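Local coordinates for MHC class I protein (Ginglymostoma cirratum, PDB 6LUP) that probably presents peptides to T cells, as class I molecules do, by holding a bound peptide in its groove in complex with beta-2-microglobulin, at residues A[218-224]-A[236-240]; A[53-57]-A[165-169]; A[71-76]-A[91-95]; A[179-184]-A[254-259]. The contacts are given in a common frame with arbitrary orientation. Numbering follows the deposited sequence.

How the contacts relate
From the N terminus, contact 2 opens first, at residues 53-57, where helix 55-82 begins, and closes at 165-169 on helix 148-172, bringing the two groove helices together. Within its loop contact 3 (71-76 with 91-95) closes first and seats the same helix 55-82 on strand 91-100 of the platform sheet, its centre about 26 Å from that of contact 2. The chain then enters the immunoglobulin C1-set domain. There, contact 4 links 179-184 to 254-259, enclosing contact 1, the hairpin pairing of 218-224 with 236-240; their centres lie about 18 Å apart. Two nested pairs in series thus mark the groove and the immunoglobulin-like part.

Contact 1. Residues A[218-224]-A[236-240]; sequences IDETEST and IHRST
An antiparallel hairpin edge is built here, with end-to-end directions 137° apart and 494 Å² buried. Residues 236-240 are extended throughout; opposite them, Glu220 takes positive phi and psi (45/66) before the chain extends at 221-223. Along the second strand, Ile236 (chi1 t) comes first, its CD1 packing 3.6 Å from Ser223 OG, which is itself hydrogen-bonded to Gly225 N. His237 is bracketed by two hydrogen bonds: Thr224 N to His237 O, 3.0 Å, and His237 N to Thr224 OG1, 3.0 Å, the latter made possible by the p rotamer of Thr224. Arg238 pairs with Ser223 in a non-hydrogen-bonded position (CA-CA 4.3 Å), and Ser223 CB lies over one guanidinium face, 3.4 Å from Arg238 NH1. Ser239 and Glu222 form the hydrogen-bonded pair: Glu222 N to Ser239 O 2.8 Å, Ser239 N to Glu222 O 2.7 Å, side chains on the face opposite Arg238. Thr240 OG1 meets Ile218 CG2 at 3.8 Å. This is the D-E pairing of a C1-set sandwich. Strand 194-202 lies on the other side of strand 234-241; Arg238 NE is hydrogen-bonded to Val209 O in the second sheet, His237 ND1 to an aromatic side chain of beta-2-microglobulin.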
loop_
_atom_site.group_PDB
_atom_site.type_symbol
_atom_site.label_atom_id
_atom_site.label_comp_id
_atom_site.label_asym_id
_atom_site.label_seq_id
_atom_site.Cartn_x
_atom_site.Cartn_y
_atom_site.Cartn_z
ATOM N N ILE A 218 -15.889 22.618 10.329
ATOM C CA ILE A 218 -16.843 22.242 9.280
ATOM C C ILE A 218 -17.028 20.723 9.160
ATOM O O ILE A 218 -16.097 19.994 8.797
ATOM C CB ILE A 218 -16.454 22.832 7.901
ATOM C CG1 ILE A 218 -16.318 24.355 7.972
ATOM C CG2 ILE A 218 -17.479 22.451 6.842
ATOM C CD1 ILE A 218 -15.791 24.985 6.701
ATOM N N ASP A 219 -18.236 20.260 9.477
ATOM C CA ASP A 219 -18.657 18.895 9.169
ATOM C C ASP A 219 -19.243 18.877 7.762
ATOM O O ASP A 219 -19.150 19.877 7.049
ATOM C CB ASP A 219 -19.684 18.402 10.186
ATOM C CG ASP A 219 -19.091 18.211 11.564
ATOM O OD1 ASP A 219 -18.915 19.220 12.283
ATOM O OD2 ASP A 219 -18.809 17.048 11.930
ATOM N N GLU A 220 -19.855 17.758 7.366
ATOM C CA GLU A 220 -20.395 17.601 6.009
ATOM C C GLU A 220 -19.357 18.114 5.010
ATOM O O GLU A 220 -19.547 19.132 4.333
ATOM C CB GLU A 220 -21.745 18.322 5.852
ATOM C CG GLU A 220 -22.535 17.930 4.606
ATOM C CD GLU A 220 -23.842 18.699 4.437
ATOM O OE1 GLU A 220 -24.298 19.368 5.394
ATOM O OE2 GLU A 220 -24.428 18.632 3.332
ATOM N N THR A 221 -18.238 17.403 4.958
ATOM C CA THR A 221 -17.114 17.783 4.122
ATOM C C THR A 221 -16.707 16.595 3.250
ATOM O O THR A 221 -16.791 15.439 3.681
ATOM C CB THR A 221 -15.938 18.319 4.977
ATOM O OG1 THR A 221 -14.853 18.699 4.129
ATOM C CG2 THR A 221 -15.463 17.284 6.004
ATOM N N GLU A 222 -16.288 16.880 2.021
ATOM C CA GLU A 222 -15.953 15.823 1.071
ATOM C C GLU A 222 -14.444 15.589 0.951
ATOM O O GLU A 222 -13.666 16.528 0.771
ATOM C CB GLU A 222 -16.579 16.107 -0.293
ATOM C CG GLU A 222 -16.694 14.873 -1.174
ATOM C CD GLU A 222 -18.060 14.730 -1.822
ATOM O OE1 GLU A 222 -18.720 15.760 -2.087
ATOM O OE2 GLU A 222 -18.475 13.574 -2.068
ATOM N N SER A 223 -14.043 14.327 1.051
ATOM C CA SER A 223 -12.632 13.979 1.036
ATOM C C SER A 223 -12.345 12.766 0.163
ATOM O O SER A 223 -13.032 11.749 0.250
ATOM C CB SER A 223 -12.128 13.737 2.461
ATOM O OG SER A 223 -10.771 13.331 2.458
ATOM N N THR A 224 -11.318 12.888 -0.674
ATOM C CA THR A 224 -10.837 11.769 -1.478
ATOM C C THR A 224 -10.226 10.696 -0.588
ATOM O O THR A 224 -10.204 9.522 -0.950
ATOM C CB THR A 224 -9.753 12.201 -2.490
ATOM O OG1 THR A 224 -8.650 12.809 -1.801
ATOM C CG2 THR A 224 -10.320 13.156 -3.529
ATOM N N ILE A 236 -4.016 14.315 -0.700
ATOM C CA ILE A 236 -5.401 14.281 -0.241
ATOM C C ILE A 236 -6.120 15.579 -0.605
ATOM O O ILE A 236 -5.530 16.665 -0.564
ATOM C CB ILE A 236 -5.507 13.990 1.280
ATOM C CG1 ILE A 236 -6.978 13.848 1.702
ATOM C CG2 ILE A 236 -4.755 15.034 2.102
ATOM C CD1 ILE A 236 -7.182 13.245 3.078
ATOM N N HIS A 237 -7.388 15.444 -0.983
ATOM C CA HIS A 237 -8.245 16.584 -1.277
ATOM C C HIS A 237 -9.407 16.580 -0.300
ATOM O O HIS A 237 -10.148 15.599 -0.223
ATOM C CB HIS A 237 -8.787 16.504 -2.707
ATOM C CG HIS A 237 -7.741 16.639 -3.770
ATOM N ND1 HIS A 237 -7.767 17.645 -4.711
ATOM C CD2 HIS A 237 -6.647 15.892 -4.049
ATOM C CE1 HIS A 237 -6.734 17.512 -5.525
ATOM N NE2 HIS A 237 -6.036 16.458 -5.142
ATOM N N ARG A 238 -9.547 17.659 0.464
ATOM C CA ARG A 238 -10.767 17.884 1.235
ATOM C C ARG A 238 -11.462 19.162 0.781
ATOM O O ARG A 238 -10.879 20.247 0.810
ATOM C CB ARG A 238 -10.512 17.914 2.744
ATOM C CG ARG A 238 -11.806 17.806 3.539
ATOM C CD ARG A 238 -11.602 17.835 5.044
ATOM N NE ARG A 238 -10.984 16.615 5.556
ATOM C CZ ARG A 238 -11.609 15.449 5.720
ATOM N NH1 ARG A 238 -12.887 15.314 5.399
ATOM N NH2 ARG A 238 -10.945 14.411 6.203
ATOM N N SER A 239 -12.714 19.016 0.360
ATOM C CA SER A 239 -13.487 20.133 -0.174
ATOM C C SER A 239 -14.869 20.249 0.460
ATOM O O SER A 239 -15.488 19.249 0.841
ATOM C CB SER A 239 -13.620 20.016 -1.693
ATOM O OG SER A 239 -14.212 18.780 -2.050
ATOM N N THR A 240 -15.342 21.487 0.561
ATOM C CA THR A 240 -16.667 21.770 1.088
ATOM C C THR A 240 -17.449 22.663 0.128
ATOM O O THR A 240 -16.872 23.260 -0.786
ATOM C CB THR A 240 -16.598 22.413 2.492
ATOM O OG1 THR A 240 -17.891 22.353 3.107
ATOM C CG2 THR A 240 -16.120 23.870 2.425
#

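Contact 2. Residues A[53-57]-A[165-169]; sequences EGPEY and WLQKY
Side chains alone bridge the gap here, since the nearest CA pairs, Glu53-Tyr169 and Tyr57-Trp165, are 9.9 and 11.4 Å apart. Residues 165-169 are helical; Glu53 is extended, Gly54 is the N-cap, and Pro55-Tyr57 open the next helix. Glu53 folds its chain with chi1 and chi2 both m, bringing OE2 2.7 Å from Lys168 NZ in a salt bridge; Lys168 answers fully extended, all four chi angles t. The same OE2 lies 3.5 Å from Trp165 CZ3, at the indole edge. Tyr57 (chi1 t) leaves its helix toward the other segment, Tyr169 (chi1 m) sideways, yet the Tyr57 and Tyr169 OH atoms end 2.5 Å apart, a short hydrogen bond. Trp165 (m) leans obliquely on Tyr57, CZ3 to CD2 3.6 Å, planes at 44°. Tyr169 OH is also hydrogen-bonded to the bound peptide's backbone, and Trp165 meets one of its aromatic side chains. Polar and charged side chains thus span the interhelical gap beside the peptide, consistent with the A-pocket end of the class I groove.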
loop_
_atom_site.group_PDB
_atom_site.type_symbol
_atom_site.label_atom_id
_atom_site.label_comp_id
_atom_site.label_asym_id
_atom_site.label_seq_id
_atom_site.Cartn_x
_atom_site.Cartn_y
_atom_site.Cartn_z
ATOM N N GLU A 53 23.767 -2.269 0.828
ATOM C CA GLU A 53 23.751 -3.718 0.969
ATOM C C GLU A 53 24.551 -4.412 -0.117
ATOM O O GLU A 53 24.260 -4.271 -1.307
ATOM C CB GLU A 53 22.319 -4.256 1.037
ATOM C CG GLU A 53 21.568 -3.893 2.312
ATOM C CD GLU A 53 22.253 -4.376 3.584
ATOM O OE1 GLU A 53 23.195 -5.203 3.511
ATOM O OE2 GLU A 53 21.845 -3.929 4.677
ATOM N N GLY A 54 25.560 -5.164 0.318
ATOM C CA GLY A 54 26.467 -5.862 -0.582
ATOM C C GLY A 54 25.861 -7.113 -1.189
ATOM O O GLY A 54 24.708 -7.452 -0.909
ATOM N N PRO A 55 26.643 -7.808 -2.032
ATOM C CA PRO A 55 26.232 -9.031 -2.725
ATOM C C PRO A 55 25.559 -10.070 -1.821
ATOM O O PRO A 55 24.537 -10.640 -2.208
ATOM C CB PRO A 55 27.555 -9.570 -3.273
ATOM C CG PRO A 55 28.352 -8.343 -3.537
ATOM C CD PRO A 55 27.993 -7.377 -2.439
ATOM N N GLU A 56 26.115 -10.293 -0.632
ATOM C CA GLU A 56 25.616 -11.323 0.281
ATOM C C GLU A 56 24.176 -11.083 0.718
ATOM O O GLU A 56 23.386 -12.027 0.830
ATOM C CB GLU A 56 26.534 -11.470 1.496
ATOM C CG GLU A 56 27.756 -12.326 1.202
ATOM C CD GLU A 56 28.647 -12.549 2.414
ATOM O OE1 GLU A 56 28.139 -12.432 3.562
ATOM O OE2 GLU A 56 29.854 -12.850 2.213
ATOM N N TYR A 57 23.841 -9.819 0.950
ATOM C CA TYR A 57 22.489 -9.441 1.312
ATOM C C TYR A 57 21.470 -9.831 0.232
ATOM O O TYR A 57 20.440 -10.438 0.532
ATOM C CB TYR A 57 22.413 -7.940 1.591
ATOM C CG TYR A 57 21.020 -7.467 1.921
ATOM C CD1 TYR A 57 20.119 -7.129 0.909
ATOM C CD2 TYR A 57 20.600 -7.357 3.242
ATOM C CE1 TYR A 57 18.836 -6.697 1.206
ATOM C CE2 TYR A 57 19.321 -6.925 3.552
ATOM C CZ TYR A 57 18.442 -6.597 2.531
ATOM O OH TYR A 57 17.171 -6.167 2.832
ATOM N N TRP A 165 17.628 -5.454 12.064
ATOM C CA TRP A 165 17.776 -4.963 10.691
ATOM C C TRP A 165 17.005 -3.666 10.443
ATOM O O TRP A 165 17.476 -2.795 9.704
ATOM C CB TRP A 165 17.384 -6.041 9.678
ATOM C CG TRP A 165 18.434 -7.091 9.549
ATOM C CD1 TRP A 165 18.613 -8.178 10.358
ATOM C CD2 TRP A 165 19.481 -7.139 8.572
ATOM N NE1 TRP A 165 19.702 -8.905 9.941
ATOM C CE2 TRP A 165 20.258 -8.290 8.850
ATOM C CE3 TRP A 165 19.838 -6.325 7.490
ATOM C CZ2 TRP A 165 21.367 -8.654 8.074
ATOM C CZ3 TRP A 165 20.944 -6.682 6.722
ATOM C CH2 TRP A 165 21.695 -7.842 7.018
ATOM N N LEU A 166 15.836 -3.532 11.069
ATOM C CA LEU A 166 15.088 -2.277 11.002
ATOM C C LEU A 166 15.970 -1.127 11.487
ATOM O O LEU A 166 16.017 -0.071 10.860
ATOM C CB LEU A 166 13.779 -2.344 11.799
ATOM C CG LEU A 166 12.958 -1.044 11.898
ATOM C CD1 LEU A 166 12.563 -0.488 10.534
ATOM C CD2 LEU A 166 11.725 -1.227 12.772
ATOM N N GLN A 167 16.692 -1.356 12.582
ATOM C CA GLN A 167 17.605 -0.356 13.135
ATOM C C GLN A 167 18.755 -0.011 12.193
ATOM O O GLN A 167 19.199 1.138 12.141
ATOM C CB GLN A 167 18.125 -0.801 14.501
ATOM C CG GLN A 167 17.187 -0.408 15.630
ATOM C CD GLN A 167 17.450 -1.156 16.919
ATOM O OE1 GLN A 167 18.270 -2.074 16.968
ATOM N NE2 GLN A 167 16.746 -0.767 17.977
ATOM N N LYS A 168 19.216 -1.007 11.442
ATOM C CA LYS A 168 20.255 -0.801 10.447
ATOM C C LYS A 168 19.699 0.013 9.286
ATOM O O LYS A 168 20.337 0.956 8.820
ATOM C CB LYS A 168 20.796 -2.142 9.949
ATOM C CG LYS A 168 21.979 -2.019 9.003
ATOM C CD LYS A 168 22.216 -3.307 8.237
ATOM C CE LYS A 168 23.496 -3.220 7.429
ATOM N NZ LYS A 168 23.701 -4.444 6.614
ATOM N N TYR A 169 18.503 -0.356 8.834
ATOM C CA TYR A 169 17.828 0.356 7.752
ATOM C C TYR A 169 17.597 1.825 8.091
ATOM O O TYR A 169 17.829 2.698 7.257
ATOM C CB TYR A 169 16.497 -0.315 7.402
ATOM C CG TYR A 169 16.616 -1.717 6.835
ATOM C CD1 TYR A 169 17.720 -2.101 6.073
ATOM C CD2 TYR A 169 15.599 -2.649 7.034
ATOM C CE1 TYR A 169 17.820 -3.379 5.550
ATOM C CE2 TYR A 169 15.684 -3.929 6.510
ATOM C CZ TYR A 169 16.793 -4.290 5.771
ATOM O OH TYR A 169 16.876 -5.562 5.252
#

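Contact 3. Residues A[71-76]-A[91-95]; sequences WGKANI and TYQLM
The helix of residues 71-76 lies obliquely over the strand of residues 91-95, axes 8.1 Å apart at closest and 133° between their N-to-C directions. The nearest backbone pair, Gly72 and Tyr92, has CA atoms only 6.4 Å apart; glycine presents no side chain there, and Tyr92 CB comes within 4.3 Å of Gly72 O. Tyr92 is the main bump. With chi1 t (-161°) and chi2 near 89°, its ring fills a hollow walled by Trp71, Asn75 and Ile76. On one wall, Trp71 (chi1 t) brings CZ3 to 3.6 Å from Tyr92 CE2, in an oblique pairing with planes at 88° and centroids 5.3 Å apart. Over one face of the phenol lies Asn75 (chi1 m): its CB makes a CH-pi contact 4.2 Å from the ring centroid, 24° off the normal, and OD1 sits 3.5 Å from Tyr92 CZ. At the ring's root, Ile76 CG2 touches Tyr92 CB at 4.2 Å. Leu94 extends the floor, its CD1 4.4 Å from Trp71 CZ3. The Tyr92 hydroxyl is hydrogen-bonded to His113 of the adjoining strand, and Trp71 NE1 to the backbone of the bound peptide; an apolar peptide side chain packs on each of Trp71, Asn75 and Tyr92. Wall helix over floor strand, together lining the groove in which the peptide lies, is class I architecture, consistent with its C-terminal, F-pocket end.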
loop_
_atom_site.group_PDB
_atom_site.type_symbol
_atom_site.label_atom_id
_atom_site.label_comp_id
_atom_site.label_asym_id
_atom_site.label_seq_id
_atom_site.Cartn_x
_atom_site.Cartn_y
_atom_site.Cartn_z
ATOM N N TRP A 71 6.134 -22.574 -1.861
ATOM C CA TRP A 71 5.342 -22.804 -0.652
ATOM C C TRP A 71 3.889 -22.348 -0.813
ATOM O O TRP A 71 2.956 -23.141 -0.655
ATOM C CB TRP A 71 5.992 -22.108 0.546
ATOM C CG TRP A 71 5.260 -22.283 1.858
ATOM C CD1 TRP A 71 5.268 -23.387 2.662
ATOM C CD2 TRP A 71 4.432 -21.316 2.515
ATOM N NE1 TRP A 71 4.496 -23.169 3.780
ATOM C CE2 TRP A 71 3.970 -21.906 3.714
ATOM C CE3 TRP A 71 4.032 -20.011 2.207
ATOM C CZ2 TRP A 71 3.125 -21.238 4.604
ATOM C CZ3 TRP A 71 3.191 -19.342 3.096
ATOM C CH2 TRP A 71 2.746 -19.961 4.279
ATOM N N GLY A 72 3.714 -21.074 -1.148
ATOM C CA GLY A 72 2.389 -20.494 -1.310
ATOM C C GLY A 72 1.575 -21.101 -2.438
ATOM O O GLY A 72 0.358 -21.225 -2.320
ATOM N N LYS A 73 2.238 -21.472 -3.533
ATOM C CA LYS A 73 1.553 -22.162 -4.618
ATOM C C LYS A 73 1.018 -23.510 -4.134
ATOM O O LYS A 73 -0.147 -23.832 -4.363
ATOM C CB LYS A 73 2.442 -22.326 -5.855
ATOM C CG LYS A 73 1.654 -22.774 -7.082
ATOM C CD LYS A 73 2.309 -22.362 -8.393
ATOM C CE LYS A 73 2.998 -23.525 -9.089
ATOM N NZ LYS A 73 3.213 -23.231 -10.535
ATOM N N ALA A 74 1.864 -24.278 -3.447
ATOM C CA ALA A 74 1.439 -25.540 -2.842
ATOM C C ALA A 74 0.231 -25.313 -1.934
ATOM O O ALA A 74 -0.717 -26.105 -1.935
ATOM C CB ALA A 74 2.579 -26.171 -2.065
ATOM N N ASN A 75 0.270 -24.214 -1.181
ATOM C CA ASN A 75 -0.819 -23.839 -0.288
ATOM C C ASN A 75 -2.164 -23.717 -1.001
ATOM O O ASN A 75 -3.164 -24.238 -0.510
ATOM C CB ASN A 75 -0.493 -22.542 0.464
ATOM C CG ASN A 75 0.511 -22.743 1.588
ATOM O OD1 ASN A 75 0.771 -21.822 2.364
ATOM N ND2 ASN A 75 1.074 -23.944 1.688
ATOM N N ILE A 76 -2.193 -23.054 -2.159
ATOM C CA ILE A 76 -3.463 -22.830 -2.861
ATOM C C ILE A 76 -4.135 -24.148 -3.244
ATOM O O ILE A 76 -5.358 -24.255 -3.178
ATOM C CB ILE A 76 -3.360 -21.863 -4.076
ATOM C CG1 ILE A 76 -2.648 -22.516 -5.267
ATOM C CG2 ILE A 76 -2.699 -20.549 -3.669
ATOM C CD1 ILE A 76 -2.880 -21.829 -6.599
ATOM N N THR A 91 -6.124 -17.088 -4.023
ATOM C CA THR A 91 -5.053 -16.267 -3.469
ATOM C C THR A 91 -4.578 -16.787 -2.114
ATOM O O THR A 91 -5.374 -17.273 -1.305
ATOM C CB THR A 91 -5.527 -14.805 -3.304
ATOM O OG1 THR A 91 -5.876 -14.273 -4.584
ATOM C CG2 THR A 91 -4.447 -13.928 -2.704
ATOM N N TYR A 92 -3.273 -16.689 -1.883
ATOM C CA TYR A 92 -2.728 -16.802 -0.541
ATOM C C TYR A 92 -1.976 -15.518 -0.194
ATOM O O TYR A 92 -1.342 -14.908 -1.057
ATOM C CB TYR A 92 -1.807 -18.015 -0.414
ATOM C CG TYR A 92 -1.569 -18.447 1.020
ATOM C CD1 TYR A 92 -2.413 -19.366 1.644
ATOM C CD2 TYR A 92 -0.505 -17.932 1.756
ATOM C CE1 TYR A 92 -2.202 -19.763 2.955
ATOM C CE2 TYR A 92 -0.286 -18.320 3.068
ATOM C CZ TYR A 92 -1.134 -19.238 3.663
ATOM O OH TYR A 92 -0.914 -19.628 4.967
ATOM N N GLN A 93 -2.062 -15.106 1.067
ATOM C CA GLN A 93 -1.391 -13.894 1.521
ATOM C C GLN A 93 -0.687 -14.096 2.852
ATOM O O GLN A 93 -1.180 -14.821 3.717
ATOM C CB GLN A 93 -2.382 -12.738 1.625
ATOM C CG GLN A 93 -2.852 -12.207 0.285
ATOM C CD GLN A 93 -4.085 -11.342 0.409
ATOM O OE1 GLN A 93 -5.198 -11.841 0.586
ATOM N NE2 GLN A 93 -3.897 -10.035 0.314
ATOM N N LEU A 94 0.467 -13.450 3.001
ATOM C CA LEU A 94 1.210 -13.465 4.252
ATOM C C LEU A 94 1.641 -12.052 4.605
ATOM O O LEU A 94 2.179 -11.336 3.767
ATOM C CB LEU A 94 2.441 -14.364 4.144
ATOM C CG LEU A 94 3.115 -14.909 5.407
ATOM C CD1 LEU A 94 4.411 -15.600 5.024
ATOM C CD2 LEU A 94 3.405 -13.850 6.451
ATOM N N MET A 95 1.397 -11.665 5.850
ATOM C CA MET A 95 1.869 -10.406 6.398
ATOM C C MET A 95 2.721 -10.707 7.607
ATOM O O MET A 95 2.251 -11.356 8.543
ATOM C CB MET A 95 0.692 -9.590 6.912
ATOM C CG MET A 95 0.152 -8.546 5.971
ATOM S SD MET A 95 -1.363 -7.834 6.653
ATOM C CE MET A 95 -0.701 -6.810 7.972
#

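Contact 4. Residues A[179-184]-A[254-259]; sequences PVKPSV and VDHDGL
This is a largely apolar contact at one end of the immunoglobulin sandwich, between the run-in to strand 183-189 and the turn that follows strand 250-255. Residues 179-184 are extended; the nearest backbone approach is Lys181 to Gly258, CA-CA 4.4 Å, whereas the CA atoms of Val184 and Val254 stand 8.5 Å apart. The partner segment leaves its strand through a turn closed by Leu259 N to His256 O, 2.8 Å, with Asp257 (-74/4) and Gly258 (-93/-7) at its corners. Gly258 fits because a CB would press within 3.1 Å of Val180 C and Lys181 N; Pro179 CB rests on Gly258 CA at 3.7 Å. Pro182 is the central wedge: its CD lies 3.7 Å from His256 CD2 and 4.0 Å from Leu259 CG, and its CG 4.1 Å from Val254 CG1. Deeper in, Val184 (m) and Val254 (t) meet CG1 to CG2 at 4.0 Å. His256 (chi1 t, chi2 88°) turns its ring inward, where NE2 is hydrogen-bonded to Tyr203 O and the ring meets Phe202. Strand 250-255 also carries Cys252, disulfide-bonded to Cys197. Such closure, the start of strand A against the F-G turn across the two sheets, belongs to the C1-set immunoglobulin fold.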
loop_
_atom_site.group_PDB
_atom_site.type_symbol
_atom_site.label_atom_id
_atom_site.label_comp_id
_atom_site.label_asym_id
_atom_site.label_seq_id
_atom_site.Cartn_x
_atom_site.Cartn_y
_atom_site.Cartn_z
ATOM N N PRO A 179 10.346 12.228 7.401
ATOM C CA PRO A 179 9.077 12.756 6.912
ATOM C C PRO A 179 9.300 13.978 6.024
ATOM O O PRO A 179 10.211 14.771 6.282
ATOM C CB PRO A 179 8.333 13.145 8.196
ATOM C CG PRO A 179 9.401 13.317 9.224
ATOM C CD PRO A 179 10.450 12.307 8.869
ATOM N N VAL A 180 8.503 14.093 4.966
ATOM C CA VAL A 180 8.485 15.295 4.134
ATOM C C VAL A 180 7.112 15.959 4.223
ATOM O O VAL A 180 6.077 15.294 4.089
ATOM C CB VAL A 180 8.921 15.038 2.664
ATOM C CG1 VAL A 180 8.258 13.796 2.090
ATOM C CG2 VAL A 180 8.639 16.255 1.787
ATOM N N LYS A 181 7.128 17.267 4.475
ATOM C CA LYS A 181 5.911 18.041 4.688
ATOM C C LYS A 181 5.061 18.142 3.425
ATOM O O LYS A 181 5.590 18.115 2.308
ATOM C CB LYS A 181 6.235 19.439 5.242
ATOM C CG LYS A 181 6.911 20.402 4.274
ATOM C CD LYS A 181 7.313 21.679 5.000
ATOM C CE LYS A 181 8.286 22.524 4.189
ATOM N NZ LYS A 181 7.621 23.336 3.130
ATOM N N PRO A 182 3.731 18.236 3.602
ATOM C CA PRO A 182 2.838 18.524 2.482
ATOM C C PRO A 182 3.012 19.951 1.975
ATOM O O PRO A 182 3.248 20.865 2.767
ATOM C CB PRO A 182 1.439 18.362 3.091
ATOM C CG PRO A 182 1.629 18.559 4.557
ATOM C CD PRO A 182 2.987 17.994 4.854
ATOM N N SER A 183 2.928 20.127 0.661
ATOM C CA SER A 183 2.722 21.449 0.092
ATOM C C SER A 183 1.212 21.581 -0.088
ATOM O O SER A 183 0.583 20.742 -0.743
ATOM C CB SER A 183 3.467 21.609 -1.235
ATOM O OG SER A 183 2.759 21.007 -2.304
ATOM N N VAL A 184 0.628 22.607 0.526
ATOM C CA VAL A 184 -0.832 22.729 0.563
ATOM C C VAL A 184 -1.374 23.922 -0.227
ATOM O O VAL A 184 -0.775 25.001 -0.254
ATOM C CB VAL A 184 -1.391 22.742 2.010
ATOM C CG1 VAL A 184 -0.794 21.612 2.838
ATOM C CG2 VAL A 184 -1.139 24.082 2.680
ATOM N N VAL A 254 -3.803 21.742 8.750
ATOM C CA VAL A 254 -3.158 20.473 8.425
ATOM C C VAL A 254 -2.211 20.004 9.532
ATOM O O VAL A 254 -1.382 20.772 10.027
ATOM C CB VAL A 254 -2.389 20.552 7.089
ATOM C CG1 VAL A 254 -1.838 19.186 6.705
ATOM C CG2 VAL A 254 -3.284 21.081 5.980
ATOM N N ASP A 255 -2.355 18.735 9.912
ATOM C CA ASP A 255 -1.431 18.070 10.826
ATOM C C ASP A 255 -0.734 16.900 10.149
ATOM O O ASP A 255 -1.375 15.962 9.669
ATOM C CB ASP A 255 -2.144 17.601 12.093
ATOM C CG ASP A 255 -2.299 18.706 13.111
ATOM O OD1 ASP A 255 -1.303 19.026 13.799
ATOM O OD2 ASP A 255 -3.416 19.254 13.224
ATOM N N HIS A 256 0.590 16.983 10.111
ATOM C CA HIS A 256 1.452 15.974 9.523
ATOM C C HIS A 256 2.743 16.013 10.322
ATOM O O HIS A 256 3.230 17.093 10.666
ATOM C CB HIS A 256 1.713 16.305 8.048
ATOM C CG HIS A 256 2.571 15.302 7.337
ATOM N ND1 HIS A 256 2.052 14.181 6.722
ATOM C CD2 HIS A 256 3.907 15.262 7.124
ATOM C CE1 HIS A 256 3.035 13.490 6.173
ATOM N NE2 HIS A 256 4.170 14.124 6.402
ATOM N N ASP A 257 3.296 14.847 10.630
ATOM C CA ASP A 257 4.504 14.793 11.454
ATOM C C ASP A 257 5.774 15.238 10.707
ATOM O O ASP A 257 6.882 15.181 11.242
ATOM C CB ASP A 257 4.659 13.423 12.127
ATOM C CG ASP A 257 4.852 12.301 11.140
ATOM O OD1 ASP A 257 5.254 12.573 9.987
ATOM O OD2 ASP A 257 4.599 11.138 11.521
ATOM N N GLY A 258 5.592 15.689 9.470
ATOM C CA GLY A 258 6.637 16.382 8.732
ATOM C C GLY A 258 6.537 17.886 8.923
ATOM O O GLY A 258 7.415 18.629 8.485
ATOM N N LEU A 259 5.467 18.337 9.576
ATOM C CA LEU A 259 5.263 19.761 9.836
ATOM C C LEU A 259 5.842 20.178 11.183
ATOM O O LEU A 259 6.578 21.164 11.270
ATOM C CB LEU A 259 3.779 20.129 9.746
ATOM C CG LEU A 259 3.137 20.007 8.363
ATOM C CD1 LEU A 259 1.621 19.990 8.479
ATOM C CD2 LEU A 259 3.602 21.122 7.433
#